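Side-chain contact in PspGI restriction endonuclease (PDB 3BM3), which probably cuts DNA at a specific sequence as a type II restriction endonuclease: residues C[145-148]-C[153-156]. The protein carries 2 engineered substitutions. Numbering follows the deposited sequence.
Sequences RTFL and SAIL. Engineered in segment 145-148: Thr146 (natural residue Ala).
The short helix 144-149 connects the antiparallel neighbours 139-141 and 155-160 of the mixed sheet, and it turns Phe147 back onto Ala154, just before the second strand, and Leu156, within it. CB of Ala154 sits 3.6 Å from Phe147 CA and 3.7 Å from Phe147 CB, and also lies in the plane of the ring, at its edge. With CG anti to the backbone N (chi1 175°), the phenyl leaves the helix and reaches Leu156, crossing that side chain at about a right angle. Both methyls of Leu156 touch it: Leu156 CD2 is 3.7 Å from Phe147 CD1, and Leu156 CD1 is the same distance from Phe147 CE1. Phe181 of helix 167-181 packs edge-to-face with the same ring, and Ile140 touches both Phe147 and Leu156. Beside this, CG2 of the engineered Thr146 comes to 3.4 Å from Ser153 OG, while the two hydroxyls bond within the turn region, to Ser143 OG and Asp150 O respectively. With an alanine in place of Phe147, both Leu156 methyls and Phe181 would probably lose their aromatic partner. No hydrogen bond joins the two segments; what joins them is mainly van der Waals contact of Phe147 with Ala154 and Leu156.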
loop_
_atom_site.group_PDB
_atom_site.type_symbol
_atom_site.label_atom_id
_atom_site.label_comp_id
_atom_site.label_asym_id
_atom_site.label_seq_id
_atom_site.Cartn_x
_atom_site.Cartn_y
_atom_site.Cartn_z
ATOM N N ARG C 145 11.737 -22.961 7.878
ATOM C CA ARG C 145 11.991 -23.908 8.987
ATOM C C ARG C 145 13.042 -23.369 9.930
ATOM O O ARG C 145 12.875 -23.408 11.147
ATOM C CB ARG C 145 12.325 -25.311 8.503
ATOM C CG ARG C 145 11.062 -26.029 8.066
ATOM C CD ARG C 145 11.080 -27.522 8.189
ATOM N NE ARG C 145 12.286 -28.117 7.651
ATOM C CZ ARG C 145 12.351 -29.342 7.133
ATOM N NH1 ARG C 145 11.274 -30.108 7.055
ATOM N NH2 ARG C 145 13.505 -29.792 6.682
ATOM N N THR C 146 14.099 -22.807 9.366
ATOM C CA THR C 146 15.153 -22.211 10.173
ATOM C C THR C 146 14.685 -21.032 11.000
ATOM O O THR C 146 15.027 -20.908 12.174
ATOM C CB THR C 146 16.356 -21.838 9.302
ATOM O OG1 THR C 146 16.896 -23.058 8.805
ATOM C CG2 THR C 146 17.414 -21.121 10.113
ATOM N N PHE C 147 13.873 -20.180 10.392
ATOM C CA PHE C 147 13.241 -19.099 11.125
ATOM C C PHE C 147 12.426 -19.592 12.317
ATOM O O PHE C 147 12.588 -19.095 13.421
ATOM C CB PHE C 147 12.342 -18.262 10.229
ATOM C CG PHE C 147 11.589 -17.219 10.985
ATOM C CD1 PHE C 147 12.208 -16.042 11.375
ATOM C CD2 PHE C 147 10.274 -17.435 11.370
ATOM C CE1 PHE C 147 11.529 -15.070 12.094
ATOM C CE2 PHE C 147 9.597 -16.463 12.114
ATOM C CZ PHE C 147 10.232 -15.296 12.480
ATOM N N LEU C 148 11.540 -20.544 12.078
ATOM C CA LEU C 148 10.672 -21.049 13.125
ATOM C C LEU C 148 11.497 -21.775 14.173
ATOM O O LEU C 148 11.196 -21.667 15.359
ATOM C CB LEU C 148 9.623 -21.975 12.567
ATOM C CG LEU C 148 8.639 -21.334 11.619
ATOM C CD1 LEU C 148 7.803 -22.418 10.976
ATOM C CD2 LEU C 148 7.802 -20.328 12.363
ATOM N N SER C 153 18.041 -16.494 13.983
ATOM C CA SER C 153 19.029 -17.120 13.115
ATOM C C SER C 153 18.703 -16.932 11.645
ATOM O O SER C 153 19.462 -17.345 10.788
ATOM C CB SER C 153 19.143 -18.614 13.411
ATOM O OG SER C 153 17.981 -19.326 12.988
ATOM N N ALA C 154 17.547 -16.332 11.365
ATOM C CA ALA C 154 17.069 -16.142 9.979
ATOM C C ALA C 154 16.845 -14.659 9.732
ATOM O O ALA C 154 16.702 -13.857 10.669
ATOM C CB ALA C 154 15.761 -16.890 9.748
ATOM N N ILE C 155 16.799 -14.321 8.450
ATOM C CA ILE C 155 16.527 -12.961 8.029
ATOM C C ILE C 155 15.214 -12.970 7.285
ATOM O O ILE C 155 15.029 -13.777 6.385
ATOM C CB ILE C 155 17.605 -12.393 7.110
ATOM C CG1 ILE C 155 19.002 -12.692 7.633
ATOM C CG2 ILE C 155 17.376 -10.881 6.900
ATOM C CD1 ILE C 155 20.115 -12.344 6.603
ATOM N N LEU C 156 14.328 -12.045 7.658
ATOM C CA LEU C 156 13.120 -11.794 6.918
ATOM C C LEU C 156 13.393 -10.536 6.111
ATOM O O LEU C 156 13.825 -9.502 6.649
ATOM C CB LEU C 156 11.951 -11.561 7.854
ATOM C CG LEU C 156 11.839 -12.614 8.938
ATOM C CD1 LEU C 156 10.623 -12.353 9.772
ATOM C CD2 LEU C 156 11.797 -13.996 8.289
#